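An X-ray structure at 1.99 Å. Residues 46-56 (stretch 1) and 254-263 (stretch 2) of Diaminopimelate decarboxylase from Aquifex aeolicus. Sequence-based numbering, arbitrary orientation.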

ATOM      1  N   GLU B  46       6.765  26.695   9.057  1.00 17.68           N
ATOM      2  CA  GLU B  46       7.130  27.755   8.110  1.00 18.56           C
ATOM      3  C   GLU B  46       6.425  27.638   6.756  1.00 18.33           C
ATOM      4  O   GLU B  46       6.084  28.661   6.153  1.00 16.84           O
ATOM      5  CB  GLU B  46       8.642  27.830   7.899  1.00 19.19           C
ATOM      6  CG  GLU B  46       9.366  28.440   9.092  0.90 22.30           C
ATOM      7  CD  GLU B  46      10.848  28.132   9.118  0.50 24.16           C
ATOM      8  OE1 GLU B  46      11.422  27.773   8.070  0.30 22.82           O
ATOM      9  OE2 GLU B  46      11.438  28.261  10.213  1.00 27.26           O
ATOM     10  N   ARG B  47       6.214  26.407   6.278  1.00 17.57           N
ATOM     11  CA  ARG B  47       5.382  26.211   5.074  1.00 17.99           C
ATOM     12  C   ARG B  47       3.945  26.670   5.298  1.00 17.53           C
ATOM     13  O   ARG B  47       3.344  27.299   4.412  1.00 17.24           O
ATOM     14  CB  ARG B  47       5.383  24.746   4.603  1.00 17.80           C
ATOM     15  CG  ARG B  47       6.767  24.206   4.260  1.00 21.39           C
ATOM     16  CD  ARG B  47       7.420  24.918   3.085  1.00 26.30           C
ATOM     17  NE  ARG B  47       6.792  24.476   1.841  1.00 29.53           N
ATOM     18  CZ  ARG B  47       7.357  24.531   0.637  0.80 30.92           C
ATOM     19  NH1 ARG B  47       8.591  25.032   0.483  1.00 30.86           N
ATOM     20  NH2 ARG B  47       6.677  24.086  -0.417  1.00 30.12           N
ATOM     21  N   PHE B  48       3.381  26.320   6.454  1.00 16.85           N
ATOM     22  CA  PHE B  48       2.035  26.753   6.788  1.00 16.98           C
ATOM     23  C   PHE B  48       1.952  28.278   6.873  1.00 17.39           C
ATOM     24  O   PHE B  48       0.998  28.884   6.360  1.00 16.01           O
ATOM     25  CB  PHE B  48       1.513  26.134   8.094  1.00 16.80           C
ATOM     26  CG  PHE B  48       0.125  26.601   8.463  1.00 16.75           C
ATOM     27  CD1 PHE B  48      -0.992  26.041   7.862  1.00 15.42           C
ATOM     28  CD2 PHE B  48      -0.059  27.625   9.400  1.00 18.01           C
ATOM     29  CE1 PHE B  48      -2.286  26.482   8.183  1.00 16.30           C
ATOM     30  CE2 PHE B  48      -1.355  28.064   9.741  1.00 16.48           C
ATOM     31  CZ  PHE B  48      -2.463  27.504   9.120  1.00 17.17           C
ATOM     32  N   GLU B  49       2.945  28.875   7.544  1.00 17.09           N
ATOM     33  CA  GLU B  49       2.982  30.318   7.731  1.00 18.29           C
ATOM     34  C   GLU B  49       3.170  31.058   6.407  1.00 17.89           C
ATOM     35  O   GLU B  49       2.684  32.181   6.242  1.00 19.05           O
ATOM     36  CB  GLU B  49       4.067  30.722   8.747  1.00 18.23           C
ATOM     37  CG  GLU B  49       3.764  30.335  10.205  1.00 20.60           C
ATOM     38  CD  GLU B  49       2.418  30.827  10.699  1.00 23.68           C
ATOM     39  OE1 GLU B  49       2.008  31.953  10.332  1.00 23.81           O
ATOM     40  OE2 GLU B  49       1.766  30.089  11.469  1.00 24.75           O
ATOM     41  N   ALA B  50       3.874  30.440   5.472  1.00 18.11           N
ATOM     42  CA  ALA B  50       3.990  30.991   4.122  1.00 18.03           C
ATOM     43  C   ALA B  50       2.627  31.159   3.438  1.00 18.08           C
ATOM     44  O   ALA B  50       2.392  32.160   2.751  1.00 17.42           O
ATOM     45  CB  ALA B  50       4.924  30.162   3.269  1.00 17.92           C
ATOM     46  N   TYR B  51       1.739  30.178   3.624  1.00 17.94           N
ATOM     47  CA  TYR B  51       0.365  30.267   3.134  1.00 17.92           C
ATOM     48  C   TYR B  51      -0.410  31.378   3.859  1.00 18.43           C
ATOM     49  O   TYR B  51      -1.110  32.170   3.220  1.00 18.24           O
ATOM     50  CB  TYR B  51      -0.352  28.915   3.299  1.00 17.51           C
ATOM     51  CG  TYR B  51      -0.124  27.979   2.135  1.00 17.24           C
ATOM     52  CD1 TYR B  51       0.816  26.952   2.215  1.00 16.31           C
ATOM     53  CD2 TYR B  51      -0.847  28.127   0.950  1.00 16.73           C
ATOM     54  CE1 TYR B  51       1.026  26.078   1.128  1.00 17.62           C
ATOM     55  CE2 TYR B  51      -0.645  27.262  -0.152  1.00 17.79           C
ATOM     56  CZ  TYR B  51       0.289  26.246  -0.046  1.00 16.67           C
ATOM     57  OH  TYR B  51       0.467  25.407  -1.110  1.00 17.25           O
ATOM     58  N   ARG B  52      -0.276  31.438   5.185  1.00 18.64           N
ATOM     59  CA  ARG B  52      -0.952  32.459   5.983  1.00 19.40           C
ATOM     60  C   ARG B  52      -0.539  33.880   5.570  1.00 19.65           C
ATOM     61  O   ARG B  52      -1.387  34.759   5.457  1.00 19.87           O
ATOM     62  CB  ARG B  52      -0.679  32.271   7.475  1.00 19.91           C
ATOM     63  CG  ARG B  52      -1.213  30.986   8.065  1.00 22.42           C
ATOM     64  CD  ARG B  52      -2.713  31.062   8.346  1.00 26.25           C
ATOM     65  CZ  ARG B  52      -6.039  30.163   8.702  0.80 30.39           C
ATOM     66  NH1 ARG B  52      -7.021  31.029   8.990  1.00 31.82           N
ATOM     67  NH2 ARG B  52      -6.302  28.871   8.527  1.00 21.47           N
ATOM     68  N   LYS B  53       0.758  34.083   5.371  1.00 19.85           N
ATOM     69  CA  LYS B  53       1.304  35.367   4.966  1.00 20.90           C
ATOM     70  C   LYS B  53       0.848  35.720   3.542  1.00 20.53           C
ATOM     71  O   LYS B  53       0.405  36.844   3.292  1.00 20.50           O
ATOM     72  CB  LYS B  53       2.831  35.353   5.074  1.00 20.92           C
ATOM     73  CG  LYS B  53       3.510  36.609   4.589  1.00 23.20           C
ATOM     74  CD  LYS B  53       5.020  36.556   4.834  1.00 25.90           C
ATOM     75  CE  LYS B  53       5.743  37.718   4.153  1.00 28.45           C
ATOM     76  NZ  LYS B  53       7.161  37.755   4.624  1.00 31.57           N
ATOM     77  N   ALA B  54       0.931  34.753   2.630  1.00 19.04           N
ATOM     78  CA  ALA B  54       0.469  34.947   1.242  1.00 18.82           C
ATOM     79  C   ALA B  54      -1.031  35.196   1.095  1.00 18.35           C
ATOM     80  O   ALA B  54      -1.433  35.986   0.244  1.00 18.71           O
ATOM     81  CB  ALA B  54       0.919  33.778   0.339  1.00 18.53           C
ATOM     82  N   PHE B  55      -1.844  34.520   1.912  1.00 18.20           N
ATOM     83  CA  PHE B  55      -3.314  34.623   1.905  1.00 17.50           C
ATOM     84  C   PHE B  55      -3.839  34.909   3.325  1.00 18.09           C
ATOM     85  O   PHE B  55      -4.456  34.039   3.962  1.00 17.33           O
ATOM     86  CB  PHE B  55      -3.971  33.336   1.366  1.00 17.23           C
ATOM     87  CG  PHE B  55      -3.628  33.011  -0.067  1.00 16.52           C
ATOM     88  CD1 PHE B  55      -4.461  33.416  -1.108  1.00 16.18           C
ATOM     89  CD2 PHE B  55      -2.482  32.290  -0.379  1.00 17.43           C
ATOM     90  CE1 PHE B  55      -4.143  33.108  -2.430  1.00 15.39           C
ATOM     91  CE2 PHE B  55      -2.162  31.973  -1.712  1.00 16.76           C
ATOM     92  CZ  PHE B  55      -2.998  32.380  -2.728  1.00 16.03           C
ATOM     93  N   PRO B  56      -3.600  36.139   3.836  1.00 18.39           N
ATOM     94  CA  PRO B  56      -3.932  36.465   5.229  1.00 18.58           C
ATOM     95  C   PRO B  56      -5.405  36.406   5.621  1.00 18.70           C
ATOM     96  O   PRO B  56      -5.713  36.317   6.804  1.00 18.95           O
ATOM     97  CB  PRO B  56      -3.358  37.891   5.398  1.00 19.02           C
ATOM     98  CG  PRO B  56      -3.397  38.478   4.027  1.00 19.47           C
ATOM     99  CD  PRO B  56      -2.989  37.293   3.141  1.00 18.59           C
ATOM    100  N   LYS B 254      11.999  23.502  -9.790  1.00 20.32           N
ATOM    101  CA  LYS B 254      11.896  24.787  -9.117  1.00 20.20           C
ATOM    102  C   LYS B 254      10.474  24.886  -8.611  1.00 20.22           C
ATOM    103  O   LYS B 254       9.548  24.984  -9.417  1.00 19.84           O
ATOM    104  CB  LYS B 254      12.185  25.936 -10.085  1.00 20.56           C
ATOM    105  CG  LYS B 254      12.089  27.311  -9.428  0.80 22.31           C
ATOM    106  N   GLU B 255      10.277  24.838  -7.295  1.00 19.65           N
ATOM    107  CA  GLU B 255       8.898  24.823  -6.786  1.00 20.08           C
ATOM    108  C   GLU B 255       8.326  26.242  -6.662  1.00 19.99           C
ATOM    109  O   GLU B 255       9.063  27.178  -6.364  1.00 19.00           O
ATOM    110  CB  GLU B 255       8.798  24.075  -5.452  1.00 20.48           C
ATOM    111  CG  GLU B 255       9.433  24.800  -4.269  1.00 21.12           C
ATOM    112  CD  GLU B 255       9.308  24.052  -2.958  1.00 22.92           C
ATOM    113  OE1 GLU B 255       9.190  22.802  -2.951  1.00 22.36           O
ATOM    114  OE2 GLU B 255       9.342  24.730  -1.906  1.00 26.45           O
ATOM    115  N   PRO B 256       7.010  26.398  -6.906  1.00 19.48           N
ATOM    116  CA  PRO B 256       6.372  27.690  -6.715  1.00 19.56           C
ATOM    117  C   PRO B 256       6.176  27.947  -5.212  1.00 19.37           C
ATOM    118  O   PRO B 256       6.172  26.997  -4.428  1.00 19.57           O
ATOM    119  CB  PRO B 256       5.028  27.512  -7.426  1.00 19.76           C
ATOM    120  CG  PRO B 256       4.712  26.035  -7.250  1.00 20.02           C
ATOM    121  CD  PRO B 256       6.063  25.370  -7.393  1.00 19.81           C
ATOM    122  N   ALA B 257       6.082  29.214  -4.816  1.00 19.19           N
ATOM    123  CA  ALA B 257       5.791  29.586  -3.430  1.00 17.95           C
ATOM    124  C   ALA B 257       4.316  29.953  -3.304  1.00 17.32           C
ATOM    125  O   ALA B 257       3.686  30.326  -4.302  1.00 17.21           O
ATOM    126  CB  ALA B 257       6.664  30.757  -2.999  1.00 19.32           C
ATOM    127  N   PRO B 258       3.748  29.840  -2.090  1.00 16.32           N
ATOM    128  CA  PRO B 258       2.399  30.369  -1.915  1.00 16.34           C
ATOM    129  C   PRO B 258       2.254  31.818  -2.396  1.00 16.40           C
ATOM    130  O   PRO B 258       1.249  32.160  -3.005  1.00 15.58           O
ATOM    131  CB  PRO B 258       2.180  30.261  -0.402  1.00 15.98           C
ATOM    132  CG  PRO B 258       3.002  29.060  -0.012  1.00 16.91           C
ATOM    133  CD  PRO B 258       4.239  29.167  -0.868  1.00 16.56           C
ATOM    134  N   GLN B 259       3.259  32.654  -2.132  1.00 17.08           N
ATOM    135  CA  GLN B 259       3.216  34.046  -2.608  1.00 17.52           C
ATOM    136  C   GLN B 259       3.094  34.174  -4.129  1.00 17.61           C
ATOM    137  O   GLN B 259       2.461  35.133  -4.613  1.00 18.19           O
ATOM    138  CB  GLN B 259       4.416  34.874  -2.105  1.00 17.75           C
ATOM    139  CG  GLN B 259       4.215  36.391  -2.316  1.00 18.45           C
ATOM    140  CD  GLN B 259       2.974  36.933  -1.602  1.00 18.04           C
ATOM    141  OE1 GLN B 259       2.803  36.762  -0.386  1.00 20.19           O
ATOM    142  NE2 GLN B 259       2.108  37.594  -2.352  1.00 18.62           N
ATOM    143  N   ASP B 260       3.700  33.248  -4.876  1.00 17.31           N
ATOM    144  CA  ASP B 260       3.526  33.217  -6.339  1.00 18.14           C
ATOM    145  C   ASP B 260       2.071  32.974  -6.759  1.00 17.83           C
ATOM    146  O   ASP B 260       1.596  33.568  -7.739  1.00 17.70           O
ATOM    147  CB  ASP B 260       4.434  32.178  -7.014  1.00 18.39           C
ATOM    148  CG  ASP B 260       5.892  32.379  -6.684  1.00 20.77           C
ATOM    149  OD1 ASP B 260       6.324  33.546  -6.667  1.00 22.33           O
ATOM    150  OD2 ASP B 260       6.604  31.374  -6.429  1.00 22.14           O
ATOM    151  N   LEU B 261       1.380  32.091  -6.033  1.00 17.49           N
ATOM    152  CA  LEU B 261      -0.035  31.829  -6.294  1.00 17.24           C
ATOM    153  C   LEU B 261      -0.875  33.035  -5.927  1.00 16.88           C
ATOM    154  O   LEU B 261      -1.781  33.401  -6.672  1.00 16.54           O
ATOM    155  CB  LEU B 261      -0.521  30.584  -5.544  1.00 17.55           C
ATOM    156  CG  LEU B 261      -1.970  30.157  -5.812  1.00 17.64           C
ATOM    157  CD1 LEU B 261      -2.189  29.680  -7.259  1.00 18.90           C
ATOM    158  CD2 LEU B 261      -2.425  29.083  -4.790  1.00 18.22           C
ATOM    159  N   ALA B 262      -0.560  33.670  -4.794  1.00 16.63           N
ATOM    160  CA  ALA B 262      -1.296  34.857  -4.372  1.00 17.02           C
ATOM    161  C   ALA B 262      -1.166  35.980  -5.411  1.00 16.78           C
ATOM    162  O   ALA B 262      -2.150  36.654  -5.716  1.00 17.25           O
ATOM    163  CB  ALA B 262      -0.831  35.331  -2.990  1.00 16.43           C
ATOM    164  N   ASP B 263       0.044  36.154  -5.947  1.00 17.43           N
ATOM    165  CA  ASP B 263       0.326  37.147  -6.999  1.00 17.57           C
ATOM    166  C   ASP B 263      -0.460  36.855  -8.275  1.00 17.78           C
ATOM    167  O   ASP B 263      -1.066  37.759  -8.886  1.00 17.91           O
ATOM    168  CB  ASP B 263       1.827  37.181  -7.334  1.00 17.61           C
ATOM    169  CG  ASP B 263       2.701  37.729  -6.182  1.00 18.28           C
ATOM    170  OD1 ASP B 263       2.183  38.344  -5.230  1.00 20.40           O
ATOM    171  OD2 ASP B 263       3.931  37.517  -6.225  1.00 19.00           O
TER
HETATM  172  O   HOH W   1      -0.508  38.360  -0.737  1.00 21.18           O

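Stretch 1 is the last part of a helix that runs through Ala-54, and Phe-55 is the first residue to leave helical geometry. Stretch 2 begins as an extended segment and turns into a helix at Pro-258, with Ala-257 at the N-cap position. The two helices run in nearly the same direction, 21° apart, and their axes approach to 8.7 Å. Because the end of one lies beside the start of the other, the closest backbone pairings fall there: Ala-54 CA is 4.8 Å from Gln-259 CA, and Tyr-51 CA is 5.4 Å from Pro-258 CA.

Such proximity suits small side chains. Ala-54 points toward the second helix, and its CB lies 3.8 Å from Pro-258 CB and 4.1 Å from Ala-262 CB, so small apolar groups meet where the backbones are close.

Pro-258 is the residue most covered by the opposing stretch. In the first turn of a helix, where backbone N-H groups have no preceding-turn carbonyl to reach, proline's lack of an N-H costs no hydrogen bond, and its compact ring is free to serve as an apolar surface. Its CG sits 3.7 Å from the centroid of the Tyr-51 ring, only 8° off the ring normal, a CH-pi contact over the face; the same CG lies 4.0 Å from Ala-50 CB. The Tyr-51 hydroxyl is hydrogen-bonded elsewhere in the structure, so the ring can pack here with its polar end satisfied.

Phe-55 extends the apolar patch past the end of its helix. Its CA-to-CB bond points sideways, yet the ring reaches the second helix, where Ala-262 CB lies over one face, 4.0 Å from the ring centroid. Phe-55 CZ also packs 3.9 Å from Leu-261 CD2. The small Ala-262 allows close approach: Phe-55 CZ comes within 3.4 Å of Ala-262 CA.

Charge appears toward the other end of the contact. The long side chain of Arg-47 brings its guanidinium to Glu-255, which precedes the second helix. Arg-47 NH1 donates to Glu-255 OE2 at 2.5 Å in a short, well-aligned salt bridge, while Arg-47 NH2 makes a weak hydrogen bond to the same OE2 at 3.1 Å. The carboxylate oxygen lies near the guanidinium plane, where the N-H groups point.

A water joins the two stretches near the end of the first helix: it donates to Ala-54 O at 2.7 Å and accepts from Gln-259 NE2 at 3.2 Å. Gln-259 NE2 also donates to Asp-263 OD1 at 3.0 Å, one turn along its own helix.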